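PDB 6KR5: cysteine synthase 3 from Entamoeba histolytica, which catalyses the pyridoxal-phosphate-dependent formation of L-cysteine and acetate from O-acetyl-L-serine and sulfide, probably the last step of cysteine biosynthesis. Local coordinates for residues Gly195-Val200 / Val213-Pro218; Ile186-Val191 / Ile285-Lys290. All blocks are in the same frame, centred on the assembly; numbering follows the deposited sequence.

In the fold
Contacts 1 and 2 lie on the two faces of neighbouring parallel strands of the mixed sheet, their centres about 9 Å apart. Contact 1 sets the helix of residues 195-200 on one face; contact 2 packs residues 285-290 against the other. Two probable hydrogen bonds join the strands: Val214 N donates to Ile187 O (2.8 Å). Ser189 N donates to Val214 O (3.0 Å). Val216 CG2 of the contact 1 strand also touches Ala287 CB of the contact 2 helix at 3.5 Å. Along the chain, contact 1 is nested within the loop that contact 2 closes. Both reach the pyridoxal phosphate: Gly195 and Thr196 in contact 1, Ala190 and Val191 in contact 2.

Contact 1. Residues Gly195-Val200 / Val213-Pro218. With PLP (pyridoxal-5'-phosphate), chain D.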
loop_
_atom_site.group_PDB
_atom_site.type_symbol
_atom_site.label_atom_id
_atom_site.label_comp_id
_atom_site.label_asym_id
_atom_site.label_seq_id
_atom_site.Cartn_x
_atom_site.Cartn_y
_atom_site.Cartn_z
ATOM N N GLY B 195 -12.298 -11.908 13.606
ATOM C CA GLY B 195 -11.456 -11.210 14.567
ATOM C C GLY B 195 -11.744 -9.723 14.660
ATOM O O GLY B 195 -11.746 -9.149 15.754
ATOM N N THR B 196 -11.980 -9.076 13.515
ATOM C CA THR B 196 -12.210 -7.631 13.518
ATOM C C THR B 196 -13.543 -7.290 14.163
ATOM O O THR B 196 -13.604 -6.449 15.068
ATOM C CB THR B 196 -12.158 -7.060 12.105
ATOM O OG1 THR B 196 -10.863 -7.300 11.540
ATOM C CG2 THR B 196 -12.389 -5.566 12.146
ATOM N N VAL B 197 -14.625 -7.927 13.709
ATOM C CA VAL B 197 -15.943 -7.520 14.190
ATOM C C VAL B 197 -16.062 -7.790 15.687
ATOM O O VAL B 197 -16.580 -6.952 16.439
ATOM C CB VAL B 197 -17.062 -8.192 13.367
ATOM C CG1 VAL B 197 -17.177 -9.689 13.627
ATOM C CG2 VAL B 197 -18.415 -7.501 13.626
ATOM N N ILE B 198 -15.527 -8.921 16.153
ATOM C CA ILE B 198 -15.626 -9.257 17.569
ATOM C C ILE B 198 -14.627 -8.446 18.384
ATOM O O ILE B 198 -14.963 -7.919 19.448
ATOM C CB ILE B 198 -15.433 -10.770 17.790
ATOM C CG1 ILE B 198 -16.509 -11.581 17.051
ATOM C CG2 ILE B 198 -15.416 -11.102 19.294
ATOM C CD1 ILE B 198 -17.932 -11.056 17.244
ATOM N N GLY B 199 -13.386 -8.336 17.903
ATOM C CA GLY B 199 -12.381 -7.590 18.645
ATOM C C GLY B 199 -12.691 -6.107 18.725
ATOM O O GLY B 199 -12.624 -5.501 19.800
ATOM N N VAL B 200 -13.005 -5.489 17.585
ATOM C CA VAL B 200 -13.346 -4.071 17.621
ATOM C C VAL B 200 -14.661 -3.867 18.359
ATOM O O VAL B 200 -14.796 -2.941 19.167
ATOM C CB VAL B 200 -13.400 -3.480 16.200
ATOM C CG1 VAL B 200 -13.860 -2.020 16.246
ATOM C CG2 VAL B 200 -12.045 -3.579 15.540
ATOM N N VAL B 213 -22.848 -2.790 16.534
ATOM C CA VAL B 213 -21.890 -3.605 15.792
ATOM C C VAL B 213 -22.615 -4.259 14.623
ATOM O O VAL B 213 -23.559 -5.033 14.825
ATOM C CB VAL B 213 -21.240 -4.653 16.703
ATOM C CG1 VAL B 213 -20.369 -5.596 15.880
ATOM C CG2 VAL B 213 -20.424 -3.949 17.780
ATOM N N VAL B 214 -22.168 -3.968 13.402
ATOM C CA VAL B 214 -22.792 -4.492 12.192
ATOM C C VAL B 214 -21.810 -5.440 11.511
ATOM O O VAL B 214 -20.731 -5.018 11.078
ATOM C CB VAL B 214 -23.205 -3.359 11.242
ATOM C CG1 VAL B 214 -23.791 -3.923 9.952
ATOM C CG2 VAL B 214 -24.207 -2.421 11.930
ATOM N N ALA B 215 -22.187 -6.711 11.393
ATOM C CA ALA B 215 -21.396 -7.696 10.666
ATOM C C ALA B 215 -21.924 -7.822 9.241
ATOM O O ALA B 215 -23.138 -7.794 9.023
ATOM C CB ALA B 215 -21.451 -9.057 11.366
ATOM N N VAL B 216 -21.014 -7.983 8.276
ATOM C CA VAL B 216 -21.357 -8.048 6.860
ATOM C C VAL B 216 -20.890 -9.378 6.286
ATOM O O VAL B 216 -19.770 -9.824 6.561
ATOM C CB VAL B 216 -20.724 -6.870 6.090
ATOM C CG1 VAL B 216 -21.083 -6.894 4.597
ATOM C CG2 VAL B 216 -21.128 -5.556 6.737
ATOM N N GLU B 217 -21.746 -10.015 5.498
ATOM C CA GLU B 217 -21.398 -11.287 4.885
ATOM C C GLU B 217 -22.001 -11.342 3.482
ATOM O O GLU B 217 -22.917 -10.579 3.171
ATOM C CB GLU B 217 -21.877 -12.472 5.740
ATOM C CG GLU B 217 -23.375 -12.545 5.975
ATOM C CD GLU B 217 -23.782 -13.789 6.771
ATOM O OE1 GLU B 217 -22.913 -14.642 7.062
ATOM O OE2 GLU B 217 -24.980 -13.911 7.091
ATOM N N PRO B 218 -21.494 -12.228 2.623
ATOM C CA PRO B 218 -22.070 -12.327 1.274
ATOM C C PRO B 218 -23.499 -12.840 1.313
ATOM O O PRO B 218 -23.817 -13.808 2.011
ATOM C CB PRO B 218 -21.144 -13.322 0.553
ATOM C CG PRO B 218 -19.907 -13.438 1.417
ATOM C CD PRO B 218 -20.388 -13.183 2.819
HETATM N N1 PLP D . -11.398 -8.715 3.865
HETATM C C2 PLP D . -10.098 -9.080 3.648
HETATM C C2A PLP D . -9.459 -8.697 2.349
HETATM C C3 PLP D . -9.406 -9.782 4.620
HETATM O O3 PLP D . -8.110 -10.140 4.379
HETATM C C4 PLP D . -10.032 -10.110 5.815
HETATM C C4A PLP D . -9.347 -10.951 6.832
HETATM O O4A PLP D . -8.206 -11.378 6.618
HETATM C C5 PLP D . -11.355 -9.728 6.026
HETATM C C6 PLP D . -12.025 -9.038 5.042
HETATM C C5A PLP D . -12.115 -10.092 7.283
HETATM O O4P PLP D . -11.513 -9.673 8.476
HETATM P P PLP D . -11.674 -10.646 9.738
HETATM O O1P PLP D . -13.148 -10.981 9.881
HETATM O O2P PLP D . -10.883 -11.890 9.451
HETATM O O3P PLP D . -11.154 -9.902 10.915
#
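Val197 carries this buried contact, reaching from the helix of residues 195-200 to Val213 and Ala215 on the strand of residues 213-218. One of its methyls does all the touching. CG2 meets Val213 CG1 at 3.5 Å, the closest approach between the segments, and lies 4.1 Å from Ala215 CB, so that it rests over Val213 and Ala215, two positions apart on the strand. The first torsion explains this reach: with chi1 at 70°, CG1 takes the position between the backbone N and the carbonyl carbon, which leaves CG2 anti to N, the branch that meets the strand. Val213 answers in kind, for its CG1 is likewise the branch anti to the backbone N, and the two valines meet at a slant. Ala215 contributes its CB.

Helix and strand run almost exactly antiparallel, at 175°, with their axes 9.1 Å apart. This is the return half of a right-handed beta-alpha-beta crossover, in which strand 186-190 leads into helix 195-207 and the chain comes back along strand 212-218, in the mixed sheet of a fold type II pyridoxal-phosphate enzyme. Val197 also packs on Ser189 of the first strand and on Val191 in the loop after it.

The start of the same helix binds the cofactor's phosphate. Thr196 grips a single phosphate oxygen twice, its backbone N donating to PLP O3P at 2.9 Å and its OG1 to the same atom at 2.7 Å. Chi1 of -61° puts OG1 beside the backbone N, which lets both donors converge on O3P. Gly192 N, Thr193 OG1 and Ala194 N also bond to the cofactor, and the positive end of the helix dipole probably favours the phosphate's negative charge.

Contact 2. Residues Ile186-Val191 / Ile285-Lys290; sequences IIVSAV and ILAGLK. With PLP (pyridoxal-5'-phosphate), chain D.
Val188 meets Ala287 and Gly288 where helix 279-292 crosses the face of the sheet. From the strand, its CB is directed at the helix but stands back, 4.8 Å from Gly288 CA, and the two methyls make the touch. CG1, anti to the backbone N at chi1 -174°, comes to 4.1 Å from Ala287 CB. CG2, on the side of the backbone N, ends 4.2 Å from Gly288 CA, against bare helix backbone. Each branch thus meets one of two consecutive helix residues, and the CA atoms of Val188 and Gly288 are 6.3 Å apart.

At the end of the strand and just past it the chain reaches the cofactor, with Ala190 O 3.5 Å from PLP C5A and Val191 CA 3.6 Å from PLP O1P. On its other side the helix is covered by helix 259-273, with Ile285 and Leu289 both packing on Met265. Between Val188 and the helix every touching atom is carbon, which implies that this buried join is held by van der Waals fit and exclusion of water instead of by directional bonds.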
loop_
_atom_site.group_PDB
_atom_site.type_symbol
_atom_site.label_atom_id
_atom_site.label_comp_id
_atom_site.label_asym_id
_atom_site.label_seq_id
_atom_site.Cartn_x
_atom_site.Cartn_y
_atom_site.Cartn_z
ATOM N N ILE B 186 -21.518 3.491 15.253
ATOM C CA ILE B 186 -21.747 2.215 14.584
ATOM C C ILE B 186 -20.409 1.788 14.005
ATOM O O ILE B 186 -19.675 2.629 13.482
ATOM C CB ILE B 186 -22.817 2.335 13.473
ATOM C CG1 ILE B 186 -24.096 2.987 14.020
ATOM C CG2 ILE B 186 -23.123 0.970 12.862
ATOM C CD1 ILE B 186 -25.161 3.205 12.988
ATOM N N ILE B 187 -20.067 0.506 14.150
ATOM C CA ILE B 187 -18.895 -0.081 13.504
ATOM C C ILE B 187 -19.373 -1.171 12.549
ATOM O O ILE B 187 -20.192 -2.019 12.926
ATOM C CB ILE B 187 -17.886 -0.623 14.538
ATOM C CG1 ILE B 187 -16.673 -1.254 13.854
ATOM C CG2 ILE B 187 -18.543 -1.611 15.513
ATOM C CD1 ILE B 187 -15.746 -0.233 13.238
ATOM N N VAL B 188 -18.898 -1.118 11.304
ATOM C CA VAL B 188 -19.310 -2.034 10.241
ATOM C C VAL B 188 -18.083 -2.821 9.806
ATOM O O VAL B 188 -17.070 -2.225 9.402
ATOM C CB VAL B 188 -19.915 -1.279 9.043
ATOM C CG1 VAL B 188 -20.465 -2.250 8.019
ATOM C CG2 VAL B 188 -21.005 -0.325 9.485
ATOM N N SER B 189 -18.164 -4.150 9.886
ATOM C CA SER B 189 -17.020 -4.989 9.554
ATOM C C SER B 189 -17.497 -6.209 8.777
ATOM O O SER B 189 -18.353 -6.963 9.261
ATOM C CB SER B 189 -16.275 -5.398 10.836
ATOM O OG SER B 189 -15.443 -6.524 10.628
ATOM N N ALA B 190 -16.946 -6.411 7.579
ATOM C CA ALA B 190 -17.179 -7.650 6.840
ATOM C C ALA B 190 -16.363 -8.794 7.450
ATOM O O ALA B 190 -15.194 -8.615 7.811
ATOM C CB ALA B 190 -16.820 -7.460 5.366
ATOM N N VAL B 191 -16.976 -9.983 7.550
ATOM C CA VAL B 191 -16.493 -11.053 8.430
ATOM C C VAL B 191 -15.780 -12.140 7.631
ATOM O O VAL B 191 -16.382 -12.801 6.772
ATOM C CB VAL B 191 -17.642 -11.664 9.247
ATOM C CG1 VAL B 191 -17.124 -12.880 10.033
ATOM C CG2 VAL B 191 -18.232 -10.622 10.176
ATOM N N ILE B 285 -18.622 -1.048 2.738
ATOM C CA ILE B 285 -19.076 0.319 2.481
ATOM C C ILE B 285 -20.551 0.327 2.109
ATOM O O ILE B 285 -21.321 1.152 2.611
ATOM C CB ILE B 285 -18.209 0.994 1.404
ATOM C CG1 ILE B 285 -16.858 1.360 2.016
ATOM C CG2 ILE B 285 -18.904 2.265 0.868
ATOM C CD1 ILE B 285 -15.808 1.839 1.034
ATOM N N LEU B 286 -20.983 -0.608 1.257
ATOM C CA LEU B 286 -22.398 -0.621 0.884
ATOM C C LEU B 286 -23.280 -0.885 2.099
ATOM O O LEU B 286 -24.305 -0.216 2.283
ATOM C CB LEU B 286 -22.654 -1.654 -0.212
ATOM C CG LEU B 286 -24.117 -1.782 -0.642
ATOM C CD1 LEU B 286 -24.675 -0.427 -1.053
ATOM C CD2 LEU B 286 -24.234 -2.767 -1.780
ATOM N N ALA B 287 -22.891 -1.835 2.956
ATOM C CA ALA B 287 -23.645 -2.054 4.186
ATOM C C ALA B 287 -23.668 -0.793 5.039
ATOM O O ALA B 287 -24.686 -0.477 5.666
ATOM C CB ALA B 287 -23.053 -3.216 4.983
ATOM N N GLY B 288 -22.556 -0.058 5.068
ATOM C CA GLY B 288 -22.502 1.150 5.872
ATOM C C GLY B 288 -23.355 2.268 5.297
ATOM O O GLY B 288 -23.935 3.059 6.047
ATOM N N LEU B 289 -23.412 2.370 3.963
ATOM C CA LEU B 289 -24.248 3.387 3.333
ATOM C C LEU B 289 -25.726 3.078 3.531
ATOM O O LEU B 289 -26.539 3.992 3.718
ATOM C CB LEU B 289 -23.916 3.510 1.842
ATOM C CG LEU B 289 -22.531 4.061 1.469
ATOM C CD1 LEU B 289 -22.373 4.164 -0.047
ATOM C CD2 LEU B 289 -22.259 5.415 2.125
ATOM N N LYS B 290 -26.099 1.800 3.476
ATOM C CA LYS B 290 -27.471 1.426 3.819
ATOM C C LYS B 290 -27.768 1.765 5.269
ATOM O O LYS B 290 -28.854 2.269 5.590
ATOM C CB LYS B 290 -27.696 -0.060 3.549
ATOM C CG LYS B 290 -27.582 -0.409 2.087
ATOM C CD LYS B 290 -27.949 -1.854 1.827
ATOM C CE LYS B 290 -27.980 -2.114 0.336
ATOM N NZ LYS B 290 -28.287 -3.526 -0.007
HETATM N N1 PLP D . -11.398 -8.715 3.865
HETATM C C2 PLP D . -10.098 -9.080 3.648
HETATM C C2A PLP D . -9.459 -8.697 2.349
HETATM C C3 PLP D . -9.406 -9.782 4.620
HETATM O O3 PLP D . -8.110 -10.140 4.379
HETATM C C4 PLP D . -10.032 -10.110 5.815
HETATM C C4A PLP D . -9.347 -10.951 6.832
HETATM O O4A PLP D . -8.206 -11.378 6.618
HETATM C C5 PLP D . -11.355 -9.728 6.026
HETATM C C6 PLP D . -12.025 -9.038 5.042
HETATM C C5A PLP D . -12.115 -10.092 7.283
HETATM O O4P PLP D . -11.513 -9.673 8.476
HETATM P P PLP D . -11.674 -10.646 9.738
HETATM O O1P PLP D . -13.148 -10.981 9.881
HETATM O O2P PLP D . -10.883 -11.890 9.451
HETATM O O3P PLP D . -11.154 -9.902 10.915
#